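Local coordinates for TipC2 (PDB 6DHX), which probably acts as an immunity protein that protects Streptococcus intermedius from an antibacterial toxin exported by its type VII secretion system, at residues 98-104 with 143-149; 121-125 with 140-144. The contacts are given in a common frame with arbitrary orientation. Residue numbers count along the deposited sequence, not the author numbering.

Overall arrangement
A helix that packs on a sheet can meet several strands at once, and TipC2 gives a compact case. From the N terminus, the chain runs along strand 89-99, turns into strand 102-111 and returns as strand 116-127, three antiparallel neighbours of one sheet. After strand 130-134 it leaves the sheet for helix 137-146, which folds back over it. Contact 2 closes the shorter loop, from 121-125 to 140-144; contact 1 closes the longer one, from 98-104 to 143-149, whose outer limits, 98 and 149, enclose the whole of contact 2. The two overlap at Y143 and L144, their centres lie about 7 Å apart, and V104 packs on V121 between them.

Contact 1: residues 98-104 with 143-149; sequences IGPNVRV and YLKKYGI
A glycine held against a tyrosine ring marks this contact: CA of G99 lies 4.1 Å from the centroid of the Y147 ring, an off-centre CH-pi contact 29° from the ring normal. A CB on G99 would clash with this ring. The end of strand 89-99 and the start of strand 102-111 are joined by a type II turn, G99 to V102, with N101 at positive phi; N of V102 donates to O of G99 (3.1 Å). N of I98 (3.0 Å) and, weakly, N of G99 (3.4 Å) donate to O of V102, making a classic beta bulge. Across from it, a Schellman motif ends the helix: N of G148, at positive phi, donates to O of K145 (3.2 Å), and N of I149 to O of L144 (2.9 Å). I98 and Y147 have their CA atoms 6.6 Å apart. With chi1 p and chi2 t, I98 sends CD1 to CD2 of Y147 (chi1 m) at 3.7 Å and CG2 to CD1 of I149 at 3.4 Å. V102 CG1 meets Y143 CD1 at 4.1 Å; V104 CG2 meets L144 CD2 at 3.9 Å. A water donates to O of I98 (2.7 Å) and, weakly, to O of Y147 (3.4 Å). Thus a helix C-terminus packs its apolar face on a bulged beta hairpin.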
ATOM      1  N   ILE A  98     -14.598 -10.117  -1.644  1.00 36.58           N
ATOM      2  CA  ILE A  98     -15.116 -10.376  -2.991  1.00 37.57           C
ATOM      3  C   ILE A  98     -16.110 -11.511  -3.039  1.00 44.69           C
ATOM      4  O   ILE A  98     -16.850 -11.631  -4.034  1.00 44.72           O
ATOM      5  CB  ILE A  98     -13.979 -10.623  -4.004  1.00 38.25           C
ATOM      6  CG1 ILE A  98     -13.234 -11.926  -3.689  1.00 42.55           C
ATOM      7  CG2 ILE A  98     -13.030  -9.424  -4.007  1.00 34.77           C
ATOM      8  CD1 ILE A  98     -12.269 -12.308  -4.779  1.00 43.68           C
ATOM      9  N   GLY A  99     -16.189 -12.325  -2.001  1.00 45.94           N
ATOM     10  CA  GLY A  99     -17.182 -13.356  -1.915  1.00 46.64           C
ATOM     11  C   GLY A  99     -17.190 -13.868  -0.498  1.00 54.69           C
ATOM     12  O   GLY A  99     -16.436 -13.383   0.349  1.00 50.95           O
ATOM     13  N   PRO A 100     -18.006 -14.883  -0.208  1.00 51.50           N
ATOM     14  CA  PRO A 100     -18.086 -15.361   1.182  1.00 52.44           C
ATOM     15  C   PRO A 100     -16.762 -15.997   1.583  1.00 47.75           C
ATOM     16  O   PRO A 100     -16.277 -16.915   0.920  1.00 47.70           O
ATOM     17  CB  PRO A 100     -19.235 -16.377   1.144  1.00 57.61           C
ATOM     18  CG  PRO A 100     -19.236 -16.899  -0.257  1.00 57.15           C
ATOM     19  CD  PRO A 100     -18.721 -15.767  -1.149  1.00 54.35           C
ATOM     20  N   ASN A 101     -16.151 -15.452   2.636  1.00 51.43           N
ATOM     21  CA  ASN A 101     -14.872 -15.929   3.177  1.00 50.77           C
ATOM     22  C   ASN A 101     -13.703 -15.733   2.209  1.00 44.10           C
ATOM     23  O   ASN A 101     -12.693 -16.429   2.302  1.00 46.81           O
ATOM     24  CB  ASN A 101     -14.966 -17.397   3.599  1.00 55.28           C
ATOM     25  CG  ASN A 101     -16.092 -17.640   4.580  1.00 67.51           C
ATOM     26  OD1 ASN A 101     -16.070 -17.128   5.700  1.00 72.91           O
ATOM     27  ND2 ASN A 101     -17.087 -18.419   4.167  1.00 70.76           N
ATOM     28  N   VAL A 102     -13.784 -14.783   1.288  1.00 40.65           N
ATOM     29  CA  VAL A 102     -12.691 -14.574   0.332  1.00 39.84           C
ATOM     30  C   VAL A 102     -12.472 -13.079   0.169  1.00 35.48           C
ATOM     31  O   VAL A 102     -13.434 -12.340  -0.054  1.00 39.14           O
ATOM     32  CB  VAL A 102     -12.972 -15.227  -1.040  1.00 41.27           C
ATOM     33  CG1 VAL A 102     -11.799 -14.960  -1.999  1.00 41.58           C
ATOM     34  CG2 VAL A 102     -13.223 -16.757  -0.900  1.00 47.19           C
ATOM     35  N   ARG A 103     -11.212 -12.630   0.286  1.00 32.45           N
ATOM     36  CA  ARG A 103     -10.852 -11.229   0.078  1.00 34.24           C
ATOM     37  C   ARG A 103      -9.774 -11.147  -0.984  1.00 33.22           C
ATOM     38  O   ARG A 103      -8.925 -12.041  -1.100  1.00 35.06           O
ATOM     39  CB  ARG A 103     -10.332 -10.538   1.377  1.00 33.38           C
ATOM     40  CG  ARG A 103     -11.281 -10.737   2.609  1.00 36.67           C
ATOM     41  CD  ARG A 103     -10.855  -9.796   3.750  1.00 40.91           C
ATOM     42  NE  ARG A 103      -9.439  -9.913   4.129  1.00 44.45           N
ATOM     43  CZ  ARG A 103      -8.968 -10.860   4.949  1.00 44.17           C
ATOM     44  NH1 ARG A 103      -9.794 -11.773   5.446  1.00 45.41           N
ATOM     45  NH2 ARG A 103      -7.671 -10.895   5.261  1.00 40.65           N
ATOM     46  N   VAL A 104      -9.814 -10.088  -1.764  1.00 29.36           N
ATOM     47  CA  VAL A 104      -8.707  -9.748  -2.641  1.00 27.45           C
ATOM     48  C   VAL A 104      -7.807  -8.756  -1.919  1.00 34.97           C
ATOM     49  O   VAL A 104      -8.259  -7.929  -1.124  1.00 31.44           O
ATOM     50  CB  VAL A 104      -9.229  -9.181  -3.974  1.00 30.82           C
ATOM     51  CG1 VAL A 104      -9.855  -7.777  -3.752  1.00 30.24           C
ATOM     52  CG2 VAL A 104      -8.152  -9.132  -5.007  1.00 30.59           C
ATOM     53  N   TYR A 143      -9.680 -17.330  -8.599  1.00 34.51           N
ATOM     54  CA  TYR A 143     -10.605 -16.665  -7.692  1.00 40.00           C
ATOM     55  C   TYR A 143     -11.188 -15.428  -8.343  1.00 37.46           C
ATOM     56  O   TYR A 143     -12.386 -15.145  -8.187  1.00 37.67           O
ATOM     57  CB  TYR A 143      -9.915 -16.285  -6.376  1.00 34.62           C
ATOM     58  CG  TYR A 143      -9.732 -17.440  -5.451  1.00 37.45           C
ATOM     59  CD1 TYR A 143     -10.781 -17.879  -4.637  1.00 41.21           C
ATOM     60  CD2 TYR A 143      -8.515 -18.125  -5.411  1.00 35.46           C
ATOM     61  CE1 TYR A 143     -10.618 -18.981  -3.808  1.00 44.12           C
ATOM     62  CE2 TYR A 143      -8.342 -19.220  -4.600  1.00 36.90           C
ATOM     63  CZ  TYR A 143      -9.383 -19.637  -3.792  1.00 40.55           C
ATOM     64  OH  TYR A 143      -9.176 -20.719  -2.972  1.00 45.04           O
ATOM     65  N   LEU A 144     -10.344 -14.633  -9.018  1.00 33.60           N
ATOM     66  CA  LEU A 144     -10.861 -13.405  -9.625  1.00 34.98           C
ATOM     67  C   LEU A 144     -11.918 -13.739 -10.664  1.00 40.12           C
ATOM     68  O   LEU A 144     -12.995 -13.121 -10.692  1.00 41.18           O
ATOM     69  CB  LEU A 144      -9.728 -12.590 -10.253  1.00 33.61           C
ATOM     70  CG  LEU A 144      -8.668 -12.129  -9.259  1.00 34.56           C
ATOM     71  CD1 LEU A 144      -7.592 -11.372 -10.016  1.00 36.42           C
ATOM     72  CD2 LEU A 144      -9.276 -11.198  -8.177  1.00 32.89           C
ATOM     73  N   LYS A 145     -11.625 -14.729 -11.520  1.00 39.75           N
ATOM     74  CA  LYS A 145     -12.601 -15.161 -12.532  1.00 37.17           C
ATOM     75  C   LYS A 145     -13.891 -15.658 -11.893  1.00 44.15           C
ATOM     76  O   LYS A 145     -14.990 -15.348 -12.372  1.00 45.36           O
ATOM     77  CB  LYS A 145     -11.986 -16.234 -13.425  1.00 41.62           C
ATOM     78  CG  LYS A 145     -12.943 -16.749 -14.533  1.00 48.52           C
ATOM     79  CD  LYS A 145     -12.279 -17.938 -15.259  1.00 50.31           C
ATOM     80  CE  LYS A 145     -13.203 -18.584 -16.287  1.00 59.65           C
ATOM     81  NZ  LYS A 145     -12.712 -19.959 -16.605  1.00 59.09           N
ATOM     82  N   LYS A 146     -13.789 -16.427 -10.813  1.00 41.83           N
ATOM     83  CA  LYS A 146     -15.001 -16.930 -10.167  1.00 45.46           C
ATOM     84  C   LYS A 146     -15.903 -15.790  -9.715  1.00 45.92           C
ATOM     85  O   LYS A 146     -17.116 -15.813  -9.945  1.00 48.35           O
ATOM     86  CB  LYS A 146     -14.635 -17.825  -8.993  1.00 43.83           C
ATOM     87  CG  LYS A 146     -15.791 -18.288  -8.191  1.00 48.27           C
ATOM     88  CD  LYS A 146     -15.345 -19.337  -7.190  1.00 48.68           C
ATOM     89  CE  LYS A 146     -16.576 -19.956  -6.528  1.00 53.47           C
ATOM     90  NZ  LYS A 146     -16.197 -20.506  -5.201  1.00 54.83           N
ATOM     91  N   TYR A 147     -15.331 -14.769  -9.100  1.00 42.47           N
ATOM     92  CA  TYR A 147     -16.129 -13.684  -8.567  1.00 44.62           C
ATOM     93  C   TYR A 147     -16.308 -12.530  -9.551  1.00 46.87           C
ATOM     94  O   TYR A 147     -16.800 -11.468  -9.156  1.00 54.37           O
ATOM     95  CB  TYR A 147     -15.517 -13.218  -7.243  1.00 47.73           C
ATOM     96  CG  TYR A 147     -15.664 -14.305  -6.206  1.00 45.04           C
ATOM     97  CD1 TYR A 147     -16.919 -14.623  -5.697  1.00 50.57           C
ATOM     98  CD2 TYR A 147     -14.579 -15.029  -5.759  1.00 41.65           C
ATOM     99  CE1 TYR A 147     -17.079 -15.631  -4.779  1.00 51.05           C
ATOM    100  CE2 TYR A 147     -14.735 -16.069  -4.842  1.00 46.45           C
ATOM    101  CZ  TYR A 147     -15.990 -16.344  -4.342  1.00 50.15           C
ATOM    102  OH  TYR A 147     -16.176 -17.349  -3.421  1.00 55.23           O
ATOM    103  N   GLY A 148     -15.944 -12.720 -10.816  1.00 44.23           N
ATOM    104  CA  GLY A 148     -16.167 -11.711 -11.841  1.00 46.59           C
ATOM    105  C   GLY A 148     -15.345 -10.436 -11.727  1.00 45.30           C
ATOM    106  O   GLY A 148     -15.832  -9.362 -12.073  1.00 50.37           O
ATOM    107  N   ILE A 149     -14.097 -10.531 -11.286  1.00 42.32           N
ATOM    108  CA  ILE A 149     -13.235  -9.369 -11.138  1.00 38.30           C
ATOM    109  C   ILE A 149     -12.280  -9.306 -12.323  1.00 40.44           C
ATOM    110  O   ILE A 149     -11.427 -10.182 -12.487  1.00 40.54           O
ATOM    111  CB  ILE A 149     -12.461  -9.441  -9.822  1.00 40.10           C
ATOM    112  CG1 ILE A 149     -13.464  -9.578  -8.684  1.00 46.68           C
ATOM    113  CG2 ILE A 149     -11.562  -8.207  -9.677  1.00 35.10           C
ATOM    114  CD1 ILE A 149     -12.828  -9.774  -7.376  1.00 53.39           C
TER
HETATM  115  O   HOH W   1     -17.175  -9.969  -6.162  1.00 48.04           O

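Contact 2: residues 121-125 with 140-144; sequences VKIAL and VRAYL
Helix-on-sheet packing, in which an amphipathic helix lies against one face of a beta-sheet, is illustrated by segment 140-144 of helix 137-146, which crosses segment 121-125 of strand 116-127 at 73°, with the segment axes 8.4 Å apart at closest approach. No hydrogen bond joins the two; the fit is apolar. The register centres on I123 and V140, whose CA atoms are 6.1 Å apart. I123 takes the m,m rotamer, which brings CG1 to 4.1 Å from CG1 of V140 and CD1 to 3.7 Å from CB of Y143. CG2 of I123 sits over the Y143 ring, 4.2 Å from the centroid and 14° off the normal, a CH-pi contact over the face, with the tyrosine at chi1 m and chi2 -81°. V121 and V140, both t, touch through their CG1 atoms at 4.0 Å, while L144 (m,t) brings CD1 to 4.3 Å from V121 CG1. I134 of the adjacent strand 130-134 packs on I123 and Y143. L125, also m,t, holds CD2 3.6 Å from Y143 CE1 and CD1 just 3.2 Å from Y143 OH.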
ATOM      1  N   VAL A 121      -1.532  -8.738  -7.036  1.00 26.21           N
ATOM      2  CA  VAL A 121      -2.827  -9.170  -6.500  1.00 29.16           C
ATOM      3  C   VAL A 121      -2.656 -10.492  -5.771  1.00 29.34           C
ATOM      4  O   VAL A 121      -2.050 -11.437  -6.312  1.00 28.08           O
ATOM      5  CB  VAL A 121      -3.878  -9.376  -7.607  1.00 40.61           C
ATOM      6  CG1 VAL A 121      -5.199  -9.483  -6.972  1.00 32.12           C
ATOM      7  CG2 VAL A 121      -3.880  -8.283  -8.575  1.00 43.86           C
ATOM      8  N   LYS A 122      -3.245 -10.584  -4.588  1.00 29.81           N
ATOM      9  CA  LYS A 122      -3.243 -11.788  -3.775  1.00 28.77           C
ATOM     10  C   LYS A 122      -4.668 -12.067  -3.307  1.00 29.68           C
ATOM     11  O   LYS A 122      -5.573 -11.225  -3.428  1.00 33.35           O
ATOM     12  CB  LYS A 122      -2.307 -11.616  -2.558  1.00 33.55           C
ATOM     13  CG  LYS A 122      -0.833 -11.324  -2.896  1.00 36.83           C
ATOM     14  CD  LYS A 122      -0.048 -11.092  -1.590  1.00 41.85           C
ATOM     15  CE  LYS A 122       1.391 -10.575  -1.816  1.00 47.38           C
ATOM     16  NZ  LYS A 122       1.688 -10.417  -3.245  1.00 52.72           N
ATOM     17  N   ILE A 123      -4.864 -13.255  -2.742  1.00 30.83           N
ATOM     18  CA  ILE A 123      -6.145 -13.683  -2.219  1.00 29.53           C
ATOM     19  C   ILE A 123      -5.967 -14.056  -0.753  1.00 39.10           C
ATOM     20  O   ILE A 123      -4.930 -14.599  -0.364  1.00 41.92           O
ATOM     21  CB  ILE A 123      -6.697 -14.886  -3.032  1.00 31.28           C
ATOM     22  CG1 ILE A 123      -7.031 -14.439  -4.467  1.00 32.74           C
ATOM     23  CG2 ILE A 123      -7.860 -15.498  -2.348  1.00 34.89           C
ATOM     24  CD1 ILE A 123      -8.287 -13.513  -4.556  1.00 34.80           C
ATOM     25  N   ALA A 124      -6.966 -13.744   0.065  1.00 35.94           N
ATOM     26  CA  ALA A 124      -7.060 -14.259   1.428  1.00 37.35           C
ATOM     27  C   ALA A 124      -8.320 -15.104   1.562  1.00 41.96           C
ATOM     28  O   ALA A 124      -9.411 -14.659   1.185  1.00 40.97           O
ATOM     29  CB  ALA A 124      -7.086 -13.110   2.456  1.00 40.27           C
ATOM     30  N   LEU A 125      -8.163 -16.326   2.081  1.00 41.22           N
ATOM     31  CA  LEU A 125      -9.279 -17.211   2.399  1.00 45.38           C
ATOM     32  C   LEU A 125      -9.512 -17.195   3.895  1.00 50.40           C
ATOM     33  O   LEU A 125      -8.582 -17.439   4.668  1.00 57.36           O
ATOM     34  CB  LEU A 125      -8.999 -18.643   1.955  1.00 48.80           C
ATOM     35  CG  LEU A 125      -8.724 -18.856   0.481  1.00 47.64           C
ATOM     36  CD1 LEU A 125      -8.640 -20.368   0.202  1.00 47.06           C
ATOM     37  CD2 LEU A 125      -9.819 -18.199  -0.336  1.00 50.74           C
ATOM     38  N   VAL A 140      -4.719 -17.189  -7.982  1.00 28.08           N
ATOM     39  CA  VAL A 140      -5.324 -15.868  -7.806  1.00 28.79           C
ATOM     40  C   VAL A 140      -6.300 -15.584  -8.940  1.00 32.55           C
ATOM     41  O   VAL A 140      -7.454 -15.183  -8.707  1.00 33.60           O
ATOM     42  CB  VAL A 140      -4.249 -14.777  -7.726  1.00 27.34           C
ATOM     43  CG1 VAL A 140      -4.925 -13.347  -7.785  1.00 27.92           C
ATOM     44  CG2 VAL A 140      -3.446 -14.891  -6.409  1.00 28.60           C
ATOM     45  N   ARG A 141      -5.855 -15.787 -10.188  1.00 30.54           N
ATOM     46  CA  ARG A 141      -6.741 -15.520 -11.316  1.00 32.03           C
ATOM     47  C   ARG A 141      -7.989 -16.405 -11.294  1.00 36.83           C
ATOM     48  O   ARG A 141      -9.062 -15.954 -11.708  1.00 35.67           O
ATOM     49  CB  ARG A 141      -5.995 -15.671 -12.643  1.00 29.48           C
ATOM     50  CG  ARG A 141      -4.914 -14.592 -12.809  1.00 31.59           C
ATOM     51  CD  ARG A 141      -4.172 -14.742 -14.144  1.00 38.68           C
ATOM     52  NE  ARG A 141      -4.990 -14.330 -15.285  1.00 38.63           N
ATOM     53  CZ  ARG A 141      -4.556 -14.295 -16.552  1.00 39.78           C
ATOM     54  NH1 ARG A 141      -3.308 -14.640 -16.855  1.00 39.90           N
ATOM     55  NH2 ARG A 141      -5.371 -13.863 -17.510  1.00 42.15           N
ATOM     56  N   ALA A 142      -7.898 -17.643 -10.796  1.00 31.49           N
ATOM     57  CA  ALA A 142      -9.105 -18.469 -10.695  1.00 32.64           C
ATOM     58  C   ALA A 142     -10.135 -17.849  -9.745  1.00 37.43           C
ATOM     59  O   ALA A 142     -11.344 -17.869 -10.029  1.00 37.39           O
ATOM     60  CB  ALA A 142      -8.760 -19.899 -10.256  1.00 33.18           C
ATOM     61  N   TYR A 143      -9.680 -17.330  -8.599  1.00 34.51           N
ATOM     62  CA  TYR A 143     -10.605 -16.665  -7.692  1.00 40.00           C
ATOM     63  C   TYR A 143     -11.188 -15.428  -8.343  1.00 37.46           C
ATOM     64  O   TYR A 143     -12.386 -15.145  -8.187  1.00 37.67           O
ATOM     65  CB  TYR A 143      -9.915 -16.285  -6.376  1.00 34.62           C
ATOM     66  CG  TYR A 143      -9.732 -17.440  -5.451  1.00 37.45           C
ATOM     67  CD1 TYR A 143     -10.781 -17.879  -4.637  1.00 41.21           C
ATOM     68  CD2 TYR A 143      -8.515 -18.125  -5.411  1.00 35.46           C
ATOM     69  CE1 TYR A 143     -10.618 -18.981  -3.808  1.00 44.12           C
ATOM     70  CE2 TYR A 143      -8.342 -19.220  -4.600  1.00 36.90           C
ATOM     71  CZ  TYR A 143      -9.383 -19.637  -3.792  1.00 40.55           C
ATOM     72  OH  TYR A 143      -9.176 -20.719  -2.972  1.00 45.04           O
ATOM     73  N   LEU A 144     -10.344 -14.633  -9.018  1.00 33.60           N
ATOM     74  CA  LEU A 144     -10.861 -13.405  -9.625  1.00 34.98           C
ATOM     75  C   LEU A 144     -11.918 -13.739 -10.664  1.00 40.12           C
ATOM     76  O   LEU A 144     -12.995 -13.121 -10.692  1.00 41.18           O
ATOM     77  CB  LEU A 144      -9.728 -12.590 -10.253  1.00 33.61           C
ATOM     78  CG  LEU A 144      -8.668 -12.129  -9.259  1.00 34.56           C
ATOM     79  CD1 LEU A 144      -7.592 -11.372 -10.016  1.00 36.42           C
ATOM     80  CD2 LEU A 144      -9.276 -11.198  -8.177  1.00 32.89           C
TER